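Local structure of probable ss-1,3-N-acetylglucosaminyltransferase (Staphylococcus aureus, 6H2N) at residues I136-V141 and D218-I223; H36-S41 and D112-E117; T28-E33 and S61-E66. The protein is a probable glycosyltransferase of family 2, built on a GT-A fold and carrying a linker domain of the TarS type. All coordinates share one frame; numbering follows the deposited sequence. Where two conformers were deposited one is given.

From the N terminus, contact 3 is the first to close: the loop after strand 22-28 meets the turn after strand 52-58, closing a loop of chain that contains helix 35-43 and strand 52-58. That helix supplies the first segment of contact 2, whose partner, 112-117, comes only after contact 3 has closed, so contacts 2 and 3 cross; both touch the bound uridine-diphosphate-N-acetylglucosamine. Contact 1 follows in series, pairing strand 134-142 with strand 222-225. It meets contact 2 directly, since strands 114-115 and 222-225 are sheet neighbours and Y222 OH reaches D113 OD2. Contact 3 lies apart from contact 1, with nearest atoms about 11 Å away.

Contact 1 (I136-V141 and D218-I223); sequences IGKYGV and DYEYYI
Y139 and G140 pair in parallel with Y222 and I223, the CA atoms of G140 and I223 lying 4.5 Å apart. They belong to the mixed sheet of this GT-A fold, in which the interrupted strand 134-142 pairs with 213-216 and also with 222-225. G140 N donates to Y222 O over 2.8 Å in a nearly straight bond (166°). K138 O, at the interruption, is gripped twice: by a bent bond from Y221 N at 2.9 Å and by a weak, straighter one from Y222 N at 3.4 Å.

Y139 and Y222 send their side chains to the same face of the sheet and form an offset edge-to-face pair, with the edge of Y139 toward the face of Y222. The ring centroids are 5.8 Å apart and the planes stand at 76°. Y222 swings CG anti to its own nitrogen (chi1 -174°), bringing CB and the near end of its ring against CD1 of Y139. Both hydroxyls are held from outside: Y139 OH by L175 O, Y222 OH by D113 and by the backbone N of D110, beside the magnesium site. Y221 OH is hydrogen-bonded to D122 OD2 on helix 119-130, while K138 N lies near the edge of its ring.

E220 lies against the backbone of G140, where there is no side chain to obstruct it, and OE1 comes within 3.5 Å of G140 CA. The aliphatic part of K138 crosses the E220 chain at an angle, CE near CG. Two waters bind the carboxylate to the strand: one donates to both Y139 O and E220 OE2, while the other donates to E220 OE1 at 2.9 Å and accepts from V141 N at 3.1 Å.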
loop_
_atom_site.group_PDB
_atom_site.type_symbol
_atom_site.label_atom_id
_atom_site.label_comp_id
_atom_site.label_asym_id
_atom_site.label_seq_id
_atom_site.Cartn_x
_atom_site.Cartn_y
_atom_site.Cartn_z
ATOM N N ILE B 136 38.778 -17.321 6.954
ATOM C CA ILE B 136 38.148 -16.921 5.737
ATOM C C ILE B 136 39.194 -16.177 4.915
ATOM O O ILE B 136 39.626 -15.092 5.295
ATOM C CB ILE B 136 36.889 -16.063 5.991
ATOM C CG1 ILE B 136 35.900 -16.757 6.930
ATOM C CG2 ILE B 136 36.241 -15.720 4.659
ATOM C CD1 ILE B 136 34.809 -15.858 7.509
ATOM N N GLY B 137 39.616 -16.777 3.794
ATOM C CA GLY B 137 40.476 -16.125 2.880
ATOM C C GLY B 137 39.706 -15.315 1.836
ATOM O O GLY B 137 38.677 -15.795 1.276
ATOM N N LYS B 138 40.234 -14.132 1.505
ATOM C CA LYS B 138 39.635 -13.247 0.531
ATOM C C LYS B 138 39.448 -13.952 -0.829
ATOM O O LYS B 138 40.355 -14.671 -1.296
ATOM C CB LYS B 138 40.496 -12.012 0.291
ATOM C CG LYS B 138 39.898 -11.118 -0.782
ATOM C CD LYS B 138 40.302 -9.694 -0.740
ATOM C CE LYS B 138 41.644 -9.422 -1.344
ATOM N NZ LYS B 138 41.818 -7.952 -1.459
ATOM N N TYR B 139 38.295 -13.689 -1.463
ATOM C CA TYR B 139 37.897 -14.281 -2.764
ATOM C C TYR B 139 38.287 -13.360 -3.923
ATOM O O TYR B 139 38.148 -12.125 -3.878
ATOM C CB TYR B 139 36.387 -14.558 -2.819
ATOM C CG TYR B 139 35.904 -15.481 -1.733
ATOM C CD1 TYR B 139 36.194 -16.837 -1.769
ATOM C CD2 TYR B 139 35.154 -15.013 -0.668
ATOM C CE1 TYR B 139 35.780 -17.695 -0.762
ATOM C CE2 TYR B 139 34.770 -15.853 0.374
ATOM C CZ TYR B 139 35.082 -17.201 0.331
ATOM O OH TYR B 139 34.697 -18.038 1.344
ATOM N N GLY B 140 38.781 -13.987 -4.987
ATOM C CA GLY B 140 38.910 -13.374 -6.266
ATOM C C GLY B 140 37.935 -14.004 -7.244
ATOM O O GLY B 140 37.286 -14.979 -6.943
ATOM N N VAL B 141 37.853 -13.429 -8.436
ATOM C CA VAL B 141 36.944 -13.901 -9.437
ATOM C C VAL B 141 37.667 -13.879 -10.792
ATOM O O VAL B 141 38.542 -13.044 -11.056
ATOM C CB VAL B 141 35.630 -13.091 -9.428
ATOM C CG1 VAL B 141 35.857 -11.638 -9.805
ATOM C CG2 VAL B 141 34.571 -13.712 -10.332
ATOM N N ASP B 218 45.594 -10.953 2.524
ATOM C CA ASP B 218 46.836 -10.535 1.899
ATOM C C ASP B 218 46.826 -10.824 0.383
ATOM O O ASP B 218 47.471 -10.112 -0.373
ATOM C CB ASP B 218 48.046 -11.282 2.448
ATOM C CG ASP B 218 48.425 -11.006 3.882
ATOM O OD1 ASP B 218 47.554 -10.696 4.680
ATOM O OD2 ASP B 218 49.603 -11.173 4.181
ATOM N N TYR B 219 46.137 -11.892 -0.032
ATOM C CA TYR B 219 46.035 -12.286 -1.458
ATOM C C TYR B 219 44.590 -12.659 -1.747
ATOM O O TYR B 219 43.804 -12.863 -0.828
ATOM C CB TYR B 219 46.956 -13.469 -1.794
ATOM C CG TYR B 219 48.412 -13.200 -1.531
ATOM C CD1 TYR B 219 49.215 -12.593 -2.485
ATOM C CD2 TYR B 219 48.980 -13.505 -0.309
ATOM C CE1 TYR B 219 50.546 -12.306 -2.238
ATOM C CE2 TYR B 219 50.305 -13.206 -0.035
ATOM C CZ TYR B 219 51.091 -12.622 -1.010
ATOM O OH TYR B 219 52.394 -12.323 -0.752
ATOM N N GLU B 220 44.228 -12.695 -3.029
ATOM C CA GLU B 220 43.009 -13.368 -3.389
ATOM C C GLU B 220 43.309 -14.869 -3.310
ATOM O O GLU B 220 43.821 -15.489 -4.285
ATOM C CB GLU B 220 42.531 -12.891 -4.752
ATOM C CG GLU B 220 42.168 -11.428 -4.775
ATOM C CD GLU B 220 41.657 -10.950 -6.124
ATOM O OE1 GLU B 220 41.825 -11.675 -7.121
ATOM O OE2 GLU B 220 41.106 -9.836 -6.173
ATOM N N TYR B 221 42.964 -15.453 -2.162
ATOM C CA TYR B 221 43.390 -16.749 -1.792
ATOM C C TYR B 221 42.573 -17.850 -2.478
ATOM O O TYR B 221 43.105 -18.923 -2.711
ATOM C CB TYR B 221 43.293 -16.961 -0.284
ATOM C CG TYR B 221 44.409 -16.340 0.510
ATOM C CD1 TYR B 221 45.698 -16.847 0.474
ATOM C CD2 TYR B 221 44.158 -15.266 1.342
ATOM C CE1 TYR B 221 46.720 -16.269 1.221
ATOM C CE2 TYR B 221 45.161 -14.699 2.104
ATOM C CZ TYR B 221 46.454 -15.182 2.031
ATOM O OH TYR B 221 47.421 -14.600 2.808
ATOM N N TYR B 222 41.278 -17.590 -2.711
ATOM C CA TYR B 222 40.381 -18.496 -3.414
ATOM C C TYR B 222 39.833 -17.768 -4.647
ATOM O O TYR B 222 39.229 -16.701 -4.508
ATOM C CB TYR B 222 39.268 -18.944 -2.461
ATOM C CG TYR B 222 38.340 -19.996 -3.002
ATOM C CD1 TYR B 222 37.460 -19.730 -4.042
ATOM C CD2 TYR B 222 38.385 -21.285 -2.505
ATOM C CE1 TYR B 222 36.632 -20.723 -4.561
ATOM C CE2 TYR B 222 37.563 -22.286 -3.004
ATOM C CZ TYR B 222 36.687 -22.011 -4.044
ATOM O OH TYR B 222 35.902 -23.021 -4.545
ATOM N N ILE B 223 40.025 -18.336 -5.854
ATOM C CA ILE B 223 39.519 -17.719 -7.092
ATOM C C ILE B 223 38.273 -18.469 -7.566
ATOM O O ILE B 223 38.364 -19.641 -7.954
ATOM C CB ILE B 223 40.575 -17.680 -8.220
ATOM C CG1 ILE B 223 41.828 -16.933 -7.761
ATOM C CG2 ILE B 223 40.000 -17.055 -9.482
ATOM C CD1 ILE B 223 42.867 -17.850 -7.175
HETATM O O HOH W 1 38.795 -9.803 -4.974
HETATM O O HOH W 2 39.489 -10.856 -8.701
#

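Contact 2 (H36-S41 and D112-E117); sequences HRTISS and DDLLHE. With MG (magnesium ion), chain M; UD1 (uridine-diphosphate-N-acetylglucosamine), chain K.
The probable DxD motif of this GT-A fold, D110 and D112, leads into strand 114-115, and T38 and S41 of helix 35-43 hold the chain just beyond it. D112 chelates magnesium with both carboxylate oxygens, OD1 and OD2 each 2.2 Å from the ion; O2A and O1B of uridine-diphosphate-N-acetylglucosamine and two waters complete six ligands. Those waters donate to OD1 and OD2 of D113, a carboxylate also held by Y222 OH and V225 N, which probably helps to orient them.

Farther from the metal, T38 OG1 lies 2.7 Å from D113 O and also close to S111 O; its one proton can serve either. S41 OG accepts from L115 N at 3.1 Å in a nearly straight bond (171°) and donates to T38 O at 2.8 Å. Its chi1 of 79° turns the hydroxyl back over its own helix, allowing both bonds. L114 crosses R37, with CD1 over one guanidinium face toward the rim, 3.6 Å from NH1, which also forms a salt bridge with E142. Helix 35-43 packs through T38 and I39 on strand 22-28 and through I39 on strand 52-58, while T38 and S41 meet the chain at strand 114-115, the antiparallel neighbour of 222-225.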
loop_
_atom_site.group_PDB
_atom_site.type_symbol
_atom_site.label_atom_id
_atom_site.label_comp_id
_atom_site.label_asym_id
_atom_site.label_seq_id
_atom_site.Cartn_x
_atom_site.Cartn_y
_atom_site.Cartn_z
ATOM N N HIS B 36 42.259 -30.288 -14.426
ATOM C CA HIS B 36 43.727 -30.300 -14.298
ATOM C C HIS B 36 44.197 -29.058 -13.534
ATOM O O HIS B 36 44.997 -29.160 -12.605
ATOM C CB HIS B 36 44.431 -30.340 -15.672
ATOM C CG HIS B 36 44.565 -31.694 -16.292
ATOM N ND1 HIS B 36 45.482 -32.633 -15.850
ATOM C CD2 HIS B 36 43.946 -32.253 -17.357
ATOM C CE1 HIS B 36 45.394 -33.722 -16.597
ATOM N NE2 HIS B 36 44.454 -33.514 -17.530
ATOM N N ARG B 37 43.709 -27.899 -13.960
ATOM C CA ARG B 37 44.113 -26.621 -13.422
ATOM C C ARG B 37 43.718 -26.512 -11.933
ATOM O O ARG B 37 44.490 -26.017 -11.119
ATOM C CB ARG B 37 43.496 -25.468 -14.223
ATOM C CG ARG B 37 44.206 -24.134 -13.998
ATOM C CD ARG B 37 43.790 -22.947 -14.859
ATOM N NE ARG B 37 42.341 -22.838 -14.994
ATOM C CZ ARG B 37 41.663 -21.697 -15.102
ATOM N NH1 ARG B 37 42.283 -20.534 -14.989
ATOM N NH2 ARG B 37 40.361 -21.734 -15.319
ATOM N N THR B 38 42.519 -26.979 -11.574
ATOM C CA THR B 38 42.084 -26.920 -10.194
ATOM C C THR B 38 42.952 -27.838 -9.313
ATOM O O THR B 38 43.447 -27.408 -8.273
ATOM C CB THR B 38 40.591 -27.240 -10.080
ATOM O OG1 THR B 38 39.848 -26.242 -10.780
ATOM C CG2 THR B 38 40.110 -27.288 -8.652
ATOM N N ILE B 39 43.147 -29.095 -9.727
ATOM C CA ILE B 39 43.936 -30.054 -8.956
ATOM C C ILE B 39 45.359 -29.516 -8.788
ATOM O O ILE B 39 45.933 -29.554 -7.663
ATOM C CB ILE B 39 43.914 -31.446 -9.614
ATOM C CG1 ILE B 39 42.522 -32.086 -9.544
ATOM C CG2 ILE B 39 44.987 -32.345 -8.983
ATOM C CD1 ILE B 39 42.376 -33.312 -10.421
ATOM N N SER B 40 45.898 -28.963 -9.882
ATOM C CA SER B 40 47.248 -28.440 -9.893
ATOM C C SER B 40 47.419 -27.283 -8.888
ATOM O O SER B 40 48.476 -27.165 -8.249
ATOM C CB SER B 40 47.677 -28.032 -11.270
ATOM O OG SER B 40 49.020 -27.593 -11.227
ATOM N N SER B 41 46.388 -26.427 -8.752
ATOM C CA SER B 41 46.431 -25.305 -7.819
ATOM C C SER B 41 46.524 -25.829 -6.385
ATOM O O SER B 41 47.055 -25.164 -5.509
ATOM C CB SER B 41 45.236 -24.367 -8.005
ATOM O OG SER B 41 44.051 -24.873 -7.394
ATOM N N ASP B 112 35.446 -26.235 -10.010
ATOM C CA ASP B 112 35.777 -25.283 -11.124
ATOM C C ASP B 112 36.764 -24.163 -10.699
ATOM O O ASP B 112 37.213 -23.358 -11.563
ATOM C CB ASP B 112 34.481 -24.714 -11.727
ATOM C CG ASP B 112 33.473 -24.211 -10.701
ATOM O OD1 ASP B 112 33.832 -24.135 -9.501
ATOM O OD2 ASP B 112 32.312 -23.895 -11.109
ATOM N N ASP B 113 37.124 -24.094 -9.407
ATOM C CA ASP B 113 37.831 -22.909 -8.839
ATOM C C ASP B 113 39.332 -23.205 -8.627
ATOM O O ASP B 113 39.835 -24.307 -8.902
ATOM C CB ASP B 113 37.108 -22.487 -7.561
ATOM C CG ASP B 113 35.642 -22.114 -7.767
ATOM O OD1 ASP B 113 35.289 -21.680 -8.868
ATOM O OD2 ASP B 113 34.868 -22.227 -6.802
ATOM N N LEU B 114 40.063 -22.204 -8.120
ATOM C CA LEU B 114 41.519 -22.281 -7.952
ATOM C C LEU B 114 41.922 -21.759 -6.565
ATOM O O LEU B 114 41.293 -20.833 -6.045
ATOM C CB LEU B 114 42.177 -21.441 -9.049
ATOM C CG LEU B 114 41.760 -21.775 -10.481
ATOM C CD1 LEU B 114 42.223 -20.673 -11.417
ATOM C CD2 LEU B 114 42.318 -23.109 -10.917
ATOM N N LEU B 115 42.939 -22.392 -5.965
ATOM C CA LEU B 115 43.581 -21.861 -4.764
ATOM C C LEU B 115 44.825 -21.085 -5.180
ATOM O O LEU B 115 45.604 -21.584 -5.987
ATOM C CB LEU B 115 43.993 -23.007 -3.840
ATOM C CG LEU B 115 42.865 -23.768 -3.156
ATOM C CD1 LEU B 115 43.431 -24.752 -2.135
ATOM C CD2 LEU B 115 41.903 -22.806 -2.486
ATOM N N HIS B 116 45.049 -19.931 -4.538
ATOM C CA HIS B 116 46.361 -19.268 -4.567
ATOM C C HIS B 116 47.406 -20.226 -3.972
ATOM O O HIS B 116 47.080 -21.010 -3.094
ATOM C CB HIS B 116 46.267 -17.932 -3.824
ATOM C CG HIS B 116 47.440 -17.050 -4.006
ATOM N ND1 HIS B 116 48.614 -17.245 -3.313
ATOM C CD2 HIS B 116 47.615 -15.938 -4.747
ATOM C CE1 HIS B 116 49.468 -16.303 -3.627
ATOM N NE2 HIS B 116 48.883 -15.491 -4.512
ATOM N N GLU B 117 48.656 -20.188 -4.463
ATOM C CA GLU B 117 49.675 -21.095 -3.943
ATOM C C GLU B 117 49.957 -20.889 -2.438
ATOM O O GLU B 117 50.476 -21.797 -1.799
ATOM C CB GLU B 117 50.984 -20.965 -4.713
ATOM C CG GLU B 117 51.628 -19.614 -4.617
ATOM C CD GLU B 117 52.969 -19.561 -5.333
ATOM O OE1 GLU B 117 53.433 -20.626 -5.786
ATOM O OE2 GLU B 117 53.540 -18.453 -5.421
HETATM MG MG MG M . 31.876 -23.214 -9.096
HETATM C "C1'" UD1 K . 27.539 -22.330 -6.238
HETATM C "C2'" UD1 K . 28.009 -21.293 -5.222
HETATM C "C3'" UD1 K . 29.189 -21.845 -4.440
HETATM C "C4'" UD1 K . 28.795 -23.170 -3.790
HETATM C "C5'" UD1 K . 28.192 -24.128 -4.836
HETATM C "C6'" UD1 K . 27.677 -25.419 -4.222
HETATM C "C7'" UD1 K . 27.537 -18.989 -5.990
HETATM C "C8'" UD1 K . 28.119 -17.729 -6.582
HETATM N "N2'" UD1 K . 28.386 -20.018 -5.833
HETATM O "O1'" UD1 K . 28.646 -22.664 -7.063
HETATM O "O3'" UD1 K . 29.592 -20.867 -3.462
HETATM O "O4'" UD1 K . 29.926 -23.758 -3.131
HETATM O "O5'" UD1 K . 27.112 -23.506 -5.554
HETATM O "O6'" UD1 K . 26.663 -25.106 -3.290
HETATM O "O7'" UD1 K . 26.358 -19.063 -5.666
HETATM N N1 UD1 K . 28.719 -31.072 -7.828
HETATM C C2 UD1 K . 28.507 -32.366 -7.350
HETATM N N3 UD1 K . 27.483 -33.105 -7.821
HETATM C C4 UD1 K . 26.663 -32.600 -8.756
HETATM C C5 UD1 K . 26.855 -31.326 -9.243
HETATM C C6 UD1 K . 27.903 -30.560 -8.750
HETATM O O2 UD1 K . 29.265 -32.814 -6.467
HETATM O O4 UD1 K . 25.724 -33.291 -9.205
HETATM C C1B UD1 K . 29.843 -30.308 -7.289
HETATM C C2B UD1 K . 30.735 -29.667 -8.351
HETATM O "O2'" UD1 K . 31.671 -30.609 -8.904
HETATM C C3B UD1 K . 31.400 -28.584 -7.513
HETATM C C4B UD1 K . 30.330 -28.200 -6.499
HETATM O O4B UD1 K . 29.392 -29.264 -6.432
HETATM O O3B UD1 K . 32.541 -29.065 -6.790
HETATM C C5B UD1 K . 29.586 -26.948 -6.892
HETATM O O5B UD1 K . 29.304 -26.962 -8.286
HETATM P PA UD1 K . 29.583 -25.650 -9.127
HETATM O O1A UD1 K . 29.185 -25.903 -10.558
HETATM O O2A UD1 K . 30.970 -25.107 -8.790
HETATM O O3A UD1 K . 28.470 -24.674 -8.478
HETATM P PB UD1 K . 28.516 -23.067 -8.614
HETATM O O1B UD1 K . 29.774 -22.519 -9.248
HETATM O O2B UD1 K . 27.157 -22.638 -9.098
HETATM O O HOH W 3 48.014 -22.612 -6.554
HETATM O O HOH W 4 32.304 -22.812 -6.933
HETATM O O HOH W 5 32.645 -21.261 -9.786
#

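Contact 3 (T28-E33 and S61-E66). With UD1 (uridine-diphosphate-N-acetylglucosamine), chain K.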
loop_
_atom_site.group_PDB
_atom_site.type_symbol
_atom_site.label_atom_id
_atom_site.label_comp_id
_atom_site.label_asym_id
_atom_site.label_seq_id
_atom_site.Cartn_x
_atom_site.Cartn_y
_atom_site.Cartn_z
ATOM N N THR B 28 33.689 -33.540 -7.511
ATOM C CA THR B 28 33.773 -33.419 -8.973
ATOM C C THR B 28 32.500 -34.010 -9.594
ATOM O O THR B 28 31.902 -34.934 -9.036
ATOM C CB THR B 28 35.036 -34.101 -9.525
ATOM O OG1 THR B 28 34.981 -35.492 -9.221
ATOM C CG2 THR B 28 36.318 -33.544 -8.945
ATOM N N PHE B 29 32.103 -33.446 -10.740
ATOM C CA PHE B 29 31.047 -33.992 -11.578
ATOM C C PHE B 29 31.174 -33.425 -12.994
ATOM O O PHE B 29 30.962 -32.241 -13.229
ATOM C CB PHE B 29 29.653 -33.716 -11.009
ATOM C CG PHE B 29 28.532 -34.283 -11.845
ATOM C CD1 PHE B 29 28.389 -35.656 -11.995
ATOM C CD2 PHE B 29 27.657 -33.450 -12.529
ATOM C CE1 PHE B 29 27.365 -36.186 -12.769
ATOM C CE2 PHE B 29 26.645 -33.979 -13.318
ATOM C CZ PHE B 29 26.495 -35.346 -13.427
ATOM N N ASN B 30 31.533 -34.310 -13.935
ATOM C CA ASN B 30 31.611 -34.020 -15.373
ATOM C C ASN B 30 32.430 -32.758 -15.654
ATOM O O ASN B 30 32.044 -31.936 -16.500
ATOM C CB ASN B 30 30.219 -33.915 -16.003
ATOM C CG ASN B 30 29.522 -35.257 -16.046
ATOM O OD1 ASN B 30 30.134 -36.279 -15.741
ATOM N ND2 ASN B 30 28.240 -35.260 -16.385
ATOM N N ASN B 31 33.590 -32.635 -14.999
ATOM C CA ASN B 31 34.431 -31.437 -15.147
ATOM C C ASN B 31 35.346 -31.556 -16.366
ATOM O O ASN B 31 35.702 -30.543 -16.960
ATOM C CB ASN B 31 35.260 -31.178 -13.889
ATOM C CG ASN B 31 34.369 -30.975 -12.684
ATOM O OD1 ASN B 31 34.144 -31.907 -11.917
ATOM N ND2 ASN B 31 33.817 -29.780 -12.555
ATOM N N GLY B 32 35.750 -32.787 -16.695
ATOM C CA GLY B 32 36.657 -33.043 -17.814
ATOM C C GLY B 32 38.036 -32.436 -17.600
ATOM O O GLY B 32 38.489 -32.269 -16.462
ATOM N N GLU B 33 38.683 -32.075 -18.716
ATOM C CA GLU B 33 40.092 -31.693 -18.766
ATOM C C GLU B 33 40.343 -30.425 -17.935
ATOM O O GLU B 33 41.442 -30.266 -17.424
ATOM C CB GLU B 33 40.547 -31.503 -20.220
ATOM C CG GLU B 33 42.055 -31.330 -20.390
ATOM C CD GLU B 33 42.899 -32.598 -20.436
ATOM O OE1 GLU B 33 42.365 -33.691 -20.142
ATOM O OE2 GLU B 33 44.100 -32.488 -20.772
ATOM N N SER B 61 30.417 -39.124 -12.184
ATOM C CA SER B 61 30.596 -38.571 -13.527
ATOM C C SER B 61 30.205 -39.623 -14.570
ATOM O O SER B 61 30.359 -40.820 -14.349
ATOM C CB SER B 61 32.011 -38.089 -13.763
ATOM O OG SER B 61 32.293 -36.923 -12.997
ATOM N N ASN B 62 29.702 -39.145 -15.704
ATOM C CA ASN B 62 29.279 -39.991 -16.754
ATOM C C ASN B 62 29.704 -39.362 -18.084
ATOM O O ASN B 62 29.004 -39.523 -19.058
ATOM C CB ASN B 62 27.766 -40.197 -16.684
ATOM C CG ASN B 62 27.051 -38.867 -16.748
ATOM O OD1 ASN B 62 27.436 -38.006 -17.536
ATOM N ND2 ASN B 62 26.081 -38.652 -15.871
ATOM N N ASP B 63 30.849 -38.671 -18.104
ATOM C CA ASP B 63 31.339 -37.924 -19.278
ATOM C C ASP B 63 32.351 -38.767 -20.079
ATOM O O ASP B 63 33.454 -38.297 -20.387
ATOM C CB ASP B 63 31.920 -36.577 -18.834
ATOM C CG ASP B 63 33.089 -36.674 -17.868
ATOM O OD1 ASP B 63 33.345 -37.772 -17.363
ATOM O OD2 ASP B 63 33.727 -35.642 -17.623
ATOM N N ASN B 64 31.982 -40.018 -20.381
ATOM C CA ASN B 64 32.798 -40.947 -21.164
ATOM C C ASN B 64 34.192 -41.087 -20.548
ATOM O O ASN B 64 35.196 -41.195 -21.268
ATOM C CB ASN B 64 32.869 -40.517 -22.627
ATOM C CG ASN B 64 31.490 -40.363 -23.236
ATOM O OD1 ASN B 64 30.950 -39.263 -23.269
ATOM N ND2 ASN B 64 30.900 -41.453 -23.701
ATOM N N GLY B 65 34.241 -41.075 -19.210
ATOM C CA GLY B 65 35.462 -41.319 -18.440
ATOM C C GLY B 65 36.437 -40.154 -18.397
ATOM O O GLY B 65 37.524 -40.316 -17.868
ATOM N N GLU B 66 36.059 -38.984 -18.927
ATOM C CA GLU B 66 36.992 -37.841 -19.061
ATOM C C GLU B 66 37.394 -37.311 -17.681
ATOM O O GLU B 66 38.553 -37.032 -17.444
ATOM C CB GLU B 66 36.386 -36.666 -19.822
ATOM C CG GLU B 66 36.410 -36.794 -21.331
ATOM C CD GLU B 66 35.309 -35.945 -21.929
ATOM O OE1 GLU B 66 34.990 -34.903 -21.308
ATOM O OE2 GLU B 66 34.734 -36.345 -22.957
HETATM C "C1'" UD1 K . 27.539 -22.330 -6.238
HETATM C "C2'" UD1 K . 28.009 -21.293 -5.222
HETATM C "C3'" UD1 K . 29.189 -21.845 -4.440
HETATM C "C4'" UD1 K . 28.795 -23.170 -3.790
HETATM C "C5'" UD1 K . 28.192 -24.128 -4.836
HETATM C "C6'" UD1 K . 27.677 -25.419 -4.222
HETATM C "C7'" UD1 K . 27.537 -18.989 -5.990
HETATM C "C8'" UD1 K . 28.119 -17.729 -6.582
HETATM N "N2'" UD1 K . 28.386 -20.018 -5.833
HETATM O "O1'" UD1 K . 28.646 -22.664 -7.063
HETATM O "O3'" UD1 K . 29.592 -20.867 -3.462
HETATM O "O4'" UD1 K . 29.926 -23.758 -3.131
HETATM O "O5'" UD1 K . 27.112 -23.506 -5.554
HETATM O "O6'" UD1 K . 26.663 -25.106 -3.290
HETATM O "O7'" UD1 K . 26.358 -19.063 -5.666
HETATM N N1 UD1 K . 28.719 -31.072 -7.828
HETATM C C2 UD1 K . 28.507 -32.366 -7.350
HETATM N N3 UD1 K . 27.483 -33.105 -7.821
HETATM C C4 UD1 K . 26.663 -32.600 -8.756
HETATM C C5 UD1 K . 26.855 -31.326 -9.243
HETATM C C6 UD1 K . 27.903 -30.560 -8.750
HETATM O O2 UD1 K . 29.265 -32.814 -6.467
HETATM O O4 UD1 K . 25.724 -33.291 -9.205
HETATM C C1B UD1 K . 29.843 -30.308 -7.289
HETATM C C2B UD1 K . 30.735 -29.667 -8.351
HETATM O "O2'" UD1 K . 31.671 -30.609 -8.904
HETATM C C3B UD1 K . 31.400 -28.584 -7.513
HETATM C C4B UD1 K . 30.330 -28.200 -6.499
HETATM O O4B UD1 K . 29.392 -29.264 -6.432
HETATM O O3B UD1 K . 32.541 -29.065 -6.790
HETATM C C5B UD1 K . 29.586 -26.948 -6.892
HETATM O O5B UD1 K . 29.304 -26.962 -8.286
HETATM P PA UD1 K . 29.583 -25.650 -9.127
HETATM O O1A UD1 K . 29.185 -25.903 -10.558
HETATM O O2A UD1 K . 30.970 -25.107 -8.790
HETATM O O3A UD1 K . 28.470 -24.674 -8.478
HETATM P PB UD1 K . 28.516 -23.067 -8.614
HETATM O O1B UD1 K . 29.774 -22.519 -9.248
HETATM O O2B UD1 K . 27.157 -22.638 -9.098
HETATM O O HOH W 6 37.213 -33.555 -20.961
HETATM O O HOH W 7 40.234 -36.134 -19.703
#
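N30 adopts a left-handed backbone conformation (phi 51°, psi 45°), and its chi1 of -69° sets CG anti to the carbonyl carbon, bringing the side-chain amide to the segment 61-66. The backbone takes part as well: N30 N donates almost straight to S61 OG over 2.9 Å, and the same hydroxyl is bonded to D58. The amide then engages N62 twice. OD1 accepts from N62 N at 2.9 Å, in the carbonyl plane and on a lone pair, whereas ND2 donates to N62 OD1 at 3.1 Å from above that carbonyl's plane. The second bond is therefore the less well directed, and the two amide planes are steeply inclined to each other.

D63 runs past N30 in the opposite direction, the planes of its carboxylate and of the amide being not far from parallel. OD2 comes within 3.5 Å of N30 CA, and it is bonded to T67 OG1, which G32 N also reaches. Farther along, a water accepts from E33 N and donates to E66 OE1 at 2.6 Å.

F29 lies between two polar groups: N30 ND2 stands 3.4 Å above one face near the rim, and O4 of the uracil of uridine-diphosphate-N-acetylglucosamine lies 3.8 Å above the opposite face. N31 OD1 accepts from F29 N, bracing the loop from within. Two loops following neighbouring parallel strands, 22-28 and 52-58, and meeting beside the uracil base of a bound nucleotide sugar are characteristic of the nucleotide-binding half of a GT-A glycosyltransferase.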